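Local atomic coordinates of vitamin B12-binding protein (Vibrio cholerae O395, PDB entry 5YSC), a protein that binds vitamin B12 in the periplasm and probably delivers it to the membrane subunit BtuC of the importer BtuCDF. Residues Y149-I155 / T263-Q269; F158-E163 / G221-R225. All coordinates share one frame; numbering follows the deposited sequence.

Contact 1: residues Y149-I155 / T263-Q269; sequences YASNQPI and TYLKIAQ
Ile155 packs on Leu265 and Ala268 in a mixed contact, apolar at the strand end and polar toward the start of the loop, that lays the loop entering the first strand of the C-terminal lobe against the end of the C-terminal helix. The fold is the class III periplasmic binding protein, two lobes joined by one long helix; 128-148 is that helix, and the loop 149-155 carries the chain from its end into strand 155-159. Helix 254-267 covers this lobe's parallel sheet, and Leu265 and Ala268 also rest on strand 210-213.

The isoleucine uses two parts of its side chain. Its CB lies 4.1 Å from Leu265 CG, while CD1 extends along the helix to the methyl of Ala268, with Ile155 CD1 and Ala268 CB 4.1 Å apart. CG1 stands opposite the Ile155 carbonyl carbon (chi1 -57°), and a further turn at chi2 of -81° carries CD1 toward Ala268. Gln269 folds its bent side chain across that of Gln153 at about a right angle.

Midway along the loop, Asn152 reaches the helix with its amide. OD1 lies 3.8 Å from Lys266 CB, the two side chains crossing at about a right angle, and ND2 donates a hydrogen bond to the backbone oxygen of Cys262, whose sulfur is in the disulfide with Cys182. At the beginning of the loop the Tyr149 ring lies beside helix 254-267, touching Glu259 and Cys262. Its OH comes within 3.2 Å of Thr263 OG1, itself hydrogen-bonded to the backbone oxygen of Glu259.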
# COMPACT_ATOMS: atom_id res chain seq x y z
N TYR A 149 0.88 -14.56 14.29
CA TYR A 149 -0.01 -13.54 14.83
C TYR A 149 -1.47 -14.00 14.86
O TYR A 149 -2.40 -13.19 14.84
CB TYR A 149 0.12 -12.23 14.04
CG TYR A 149 1.44 -11.59 14.34
CD1 TYR A 149 1.73 -11.17 15.62
CD2 TYR A 149 2.42 -11.48 13.36
CE1 TYR A 149 2.96 -10.61 15.93
CE2 TYR A 149 3.65 -10.92 13.66
CZ TYR A 149 3.90 -10.48 14.95
OH TYR A 149 5.12 -9.92 15.25
N ALA A 150 -1.66 -15.32 14.93
CA ALA A 150 -3.00 -15.86 15.03
C ALA A 150 -3.62 -15.52 16.37
O ALA A 150 -4.78 -15.08 16.45
CB ALA A 150 -2.94 -17.37 14.82
N SER A 151 -2.83 -15.65 17.44
CA SER A 151 -3.33 -15.48 18.80
C SER A 151 -3.95 -14.11 19.02
O SER A 151 -4.74 -13.95 19.96
CB SER A 151 -2.21 -15.71 19.82
OG SER A 151 -0.94 -15.69 19.18
N ASN A 152 -3.60 -13.12 18.20
CA ASN A 152 -4.21 -11.81 18.34
C ASN A 152 -5.73 -11.96 18.35
O ASN A 152 -6.30 -12.76 17.60
CB ASN A 152 -3.79 -10.86 17.22
CG ASN A 152 -2.32 -10.43 17.32
OD1 ASN A 152 -1.53 -11.06 18.02
ND2 ASN A 152 -1.97 -9.36 16.61
N GLN A 153 -6.38 -11.19 19.22
CA GLN A 153 -7.82 -11.09 19.33
C GLN A 153 -8.30 -9.86 18.60
O GLN A 153 -7.52 -8.92 18.37
CB GLN A 153 -8.26 -11.00 20.79
CG GLN A 153 -7.91 -12.20 21.65
CD GLN A 153 -9.10 -13.11 21.86
OE1 GLN A 153 -10.14 -12.69 22.38
NE2 GLN A 153 -8.97 -14.37 21.45
N PRO A 154 -9.58 -9.80 18.25
CA PRO A 154 -10.10 -8.65 17.50
C PRO A 154 -9.93 -7.35 18.26
O PRO A 154 -10.34 -7.22 19.42
CB PRO A 154 -11.58 -8.98 17.32
CG PRO A 154 -11.63 -10.46 17.41
CD PRO A 154 -10.62 -10.84 18.42
N ILE A 155 -9.33 -6.38 17.58
CA ILE A 155 -9.16 -5.05 18.14
C ILE A 155 -9.73 -4.03 17.17
O ILE A 155 -9.46 -4.09 15.98
CB ILE A 155 -7.68 -4.72 18.36
CG1 ILE A 155 -7.03 -5.75 19.28
CG2 ILE A 155 -7.53 -3.33 18.93
CD1 ILE A 155 -7.29 -5.51 20.73
N THR A 263 2.32 -6.44 15.72
CA THR A 263 2.96 -6.25 17.03
C THR A 263 2.18 -5.25 17.88
O THR A 263 1.93 -5.48 19.06
CB THR A 263 4.41 -5.81 16.86
OG1 THR A 263 5.17 -6.86 16.26
CG2 THR A 263 5.03 -5.40 18.25
N TYR A 264 1.77 -4.12 17.28
CA TYR A 264 0.99 -3.13 18.01
C TYR A 264 -0.39 -3.65 18.43
O TYR A 264 -0.84 -3.38 19.55
CB TYR A 264 0.82 -1.87 17.16
CG TYR A 264 2.00 -0.90 17.22
CD1 TYR A 264 2.51 -0.50 18.45
CD2 TYR A 264 2.56 -0.35 16.06
CE1 TYR A 264 3.57 0.38 18.55
CE2 TYR A 264 3.63 0.54 16.16
CZ TYR A 264 4.12 0.90 17.40
OH TYR A 264 5.18 1.77 17.52
N LEU A 265 -1.11 -4.33 17.52
CA LEU A 265 -2.38 -4.91 17.93
C LEU A 265 -2.20 -5.99 18.98
O LEU A 265 -3.11 -6.19 19.80
CB LEU A 265 -3.11 -5.46 16.70
CG LEU A 265 -4.20 -4.55 16.12
CD1 LEU A 265 -4.03 -3.07 16.40
CD2 LEU A 265 -4.41 -4.81 14.62
N LYS A 266 -1.05 -6.67 19.00
CA LYS A 266 -0.76 -7.58 20.11
C LYS A 266 -0.62 -6.84 21.43
O LYS A 266 -1.22 -7.23 22.44
CB LYS A 266 0.50 -8.38 19.82
CG LYS A 266 0.75 -9.48 20.80
CD LYS A 266 2.03 -10.15 20.47
CE LYS A 266 2.24 -11.35 21.31
NZ LYS A 266 3.62 -11.89 21.12
N ILE A 267 0.18 -5.77 21.44
CA ILE A 267 0.30 -4.94 22.64
C ILE A 267 -1.06 -4.50 23.14
O ILE A 267 -1.32 -4.46 24.35
CB ILE A 267 1.23 -3.74 22.36
CG1 ILE A 267 2.65 -4.26 22.08
CG2 ILE A 267 1.26 -2.79 23.51
CD1 ILE A 267 3.62 -3.22 21.57
N ALA A 268 -1.96 -4.14 22.21
CA ALA A 268 -3.27 -3.58 22.54
C ALA A 268 -4.17 -4.55 23.28
O ALA A 268 -5.25 -4.16 23.74
CB ALA A 268 -3.96 -3.12 21.24
N GLN A 269 -3.76 -5.80 23.39
CA GLN A 269 -4.47 -6.75 24.21
C GLN A 269 -4.18 -6.54 25.69
O GLN A 269 -4.83 -7.20 26.51
CB GLN A 269 -4.08 -8.17 23.84
CG GLN A 269 -4.08 -8.46 22.36
CD GLN A 269 -5.00 -9.60 22.04
OE1 GLN A 269 -6.21 -9.49 22.27
NE2 GLN A 269 -4.44 -10.73 21.57

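Contact 2: residues F158-E163 / G221-R225; sequences FYQLSE and GHMWR
The amide of Gln160 faces two neighbouring side chains, Trp224 with its oxygen and Met223 with its nitrogen. Trp224 NE1 donates to Gln160 OE1 over 2.9 Å in a nearly straight bond (171°). The oxygen lies in the indole plane; the amide and ring planes stand 53° apart, and the donor is tilted from the carbonyl plane. Gln160 NE2 makes a weak hydrogen bond to Met223 SD at 3.0 Å. Beyond the amide, the Trp224 ring nears Phe158 with its benzene part: Trp224 CZ2 is 3.7 Å from Phe158 CE2, the ring planes almost perpendicular.

These residues join the C-terminal end of strand 155-159, in the parallel sheet of the C-terminal lobe, to the loop after helix 215-220, where His222 to Arg225 form a type I turn. Adjacent Leu161 touches the bound cyanocobalamin.

The side chains of Met223 and Glu163 slide past each other in opposite directions, with Met223 SD 3.5 Å from Glu163 CG. With its CG wedged between backbone N and carbonyl carbon (chi1 61°), Met223 also sets that atom above one face of the indole, toward its rim. Met223 N donates a hydrogen bond to Glu163 OE2 at 2.9 Å, from above the carboxylate plane.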
# COMPACT_ATOMS: atom_id res chain seq x y z
N PHE A 158 -8.66 2.70 14.47
CA PHE A 158 -8.78 3.81 13.54
C PHE A 158 -7.42 4.03 12.89
O PHE A 158 -6.43 4.15 13.61
CB PHE A 158 -9.22 5.04 14.33
CG PHE A 158 -9.20 6.30 13.54
CD1 PHE A 158 -9.82 6.37 12.30
CD2 PHE A 158 -8.59 7.44 14.05
CE1 PHE A 158 -9.82 7.55 11.58
CE2 PHE A 158 -8.56 8.60 13.32
CZ PHE A 158 -9.18 8.66 12.08
N TYR A 159 -7.37 4.07 11.55
CA TYR A 159 -6.14 4.43 10.83
C TYR A 159 -6.33 5.70 10.04
O TYR A 159 -7.09 5.73 9.06
CB TYR A 159 -5.66 3.31 9.90
CG TYR A 159 -4.43 3.71 9.09
CD1 TYR A 159 -3.34 4.32 9.70
CD2 TYR A 159 -4.38 3.51 7.73
CE1 TYR A 159 -2.23 4.70 8.97
CE2 TYR A 159 -3.27 3.86 6.98
CZ TYR A 159 -2.21 4.47 7.60
OH TYR A 159 -1.12 4.84 6.86
N GLN A 160 -5.59 6.72 10.45
CA GLN A 160 -5.59 8.04 9.87
C GLN A 160 -4.53 8.18 8.77
O GLN A 160 -3.34 7.99 9.02
CB GLN A 160 -5.27 8.99 11.03
CG GLN A 160 -5.69 10.35 10.83
CD GLN A 160 -5.58 11.13 12.11
OE1 GLN A 160 -5.14 10.61 13.16
NE2 GLN A 160 -6.01 12.36 12.05
N LEU A 161 -4.96 8.56 7.56
CA LEU A 161 -4.02 8.90 6.49
C LEU A 161 -3.51 10.33 6.56
O LEU A 161 -2.45 10.64 5.99
CB LEU A 161 -4.70 8.69 5.13
CG LEU A 161 -5.03 7.27 4.74
CD1 LEU A 161 -5.73 7.31 3.42
CD2 LEU A 161 -3.75 6.41 4.61
N SER A 162 -4.24 11.22 7.23
CA SER A 162 -3.85 12.61 7.40
C SER A 162 -4.57 13.15 8.62
O SER A 162 -5.58 12.60 9.05
CB SER A 162 -4.18 13.44 6.16
OG SER A 162 -5.49 13.15 5.69
N GLU A 163 -4.03 14.23 9.19
CA GLU A 163 -4.73 14.92 10.28
C GLU A 163 -5.64 16.02 9.74
O GLU A 163 -6.74 16.23 10.29
CB GLU A 163 -3.72 15.47 11.30
CG GLU A 163 -3.28 14.42 12.38
CD GLU A 163 -2.38 14.97 13.48
OE1 GLU A 163 -1.85 16.10 13.36
OE2 GLU A 163 -2.17 14.25 14.49
N GLY A 221 3.37 16.19 17.87
CA GLY A 221 2.30 16.17 18.85
C GLY A 221 1.00 15.85 18.16
O GLY A 221 0.50 16.65 17.37
N HIS A 222 0.45 14.66 18.41
CA HIS A 222 -0.68 14.24 17.59
C HIS A 222 -1.97 14.87 18.10
O HIS A 222 -2.09 15.30 19.26
CB HIS A 222 -0.79 12.72 17.53
CG HIS A 222 -1.16 12.08 18.83
ND1 HIS A 222 -2.45 12.04 19.30
CD2 HIS A 222 -0.40 11.42 19.74
CE1 HIS A 222 -2.47 11.39 20.45
NE2 HIS A 222 -1.24 11.01 20.74
N MET A 223 -2.95 14.92 17.20
CA MET A 223 -4.14 15.72 17.45
C MET A 223 -5.03 15.13 18.53
O MET A 223 -5.94 15.83 19.01
CB MET A 223 -4.94 15.86 16.16
CG MET A 223 -5.41 14.51 15.60
SD MET A 223 -6.33 14.64 14.04
CE MET A 223 -7.76 15.56 14.62
N TRP A 224 -4.80 13.89 18.95
CA TRP A 224 -5.72 13.23 19.86
C TRP A 224 -5.31 13.39 21.32
O TRP A 224 -6.05 12.95 22.20
CB TRP A 224 -5.86 11.74 19.49
CG TRP A 224 -6.27 11.57 18.04
CD1 TRP A 224 -5.49 11.14 17.00
CD2 TRP A 224 -7.55 11.88 17.47
NE1 TRP A 224 -6.21 11.15 15.83
CE2 TRP A 224 -7.47 11.61 16.08
CE3 TRP A 224 -8.75 12.37 17.99
CZ2 TRP A 224 -8.55 11.78 15.22
CZ3 TRP A 224 -9.83 12.54 17.11
CH2 TRP A 224 -9.71 12.26 15.75
N ARG A 225 -4.16 14.02 21.59
CA ARG A 225 -3.78 14.31 22.97
C ARG A 225 -4.79 15.23 23.63
O ARG A 225 -5.19 15.02 24.78
CB ARG A 225 -2.40 14.96 23.00
CG ARG A 225 -1.28 14.07 22.49
CD ARG A 225 -0.03 14.88 22.26
NE ARG A 225 -0.33 16.06 21.45
CZ ARG A 225 0.17 17.27 21.65
NH1 ARG A 225 1.01 17.49 22.66
NH2 ARG A 225 -0.18 18.28 20.85

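From the N terminus, the chain completes the first lobe and runs through the long helix 128-148 before it meets either contact. Loop 149-155 opens contact 1, and strand 155-159 leads directly on to 158-163, which opens contact 2. Contact 2 closes first, when the chain returns at 221-225 after helix 215-220; contact 1 closes only at 263-269, near the C terminus. The smaller loop therefore lies wholly within the larger, and the two do not cross. Their centres are 21 Å apart, toward the two ends of strand 155-159: contact 1 ties its entry to the C-terminal helix, contact 2 its exit to the loop beyond helix 215-220.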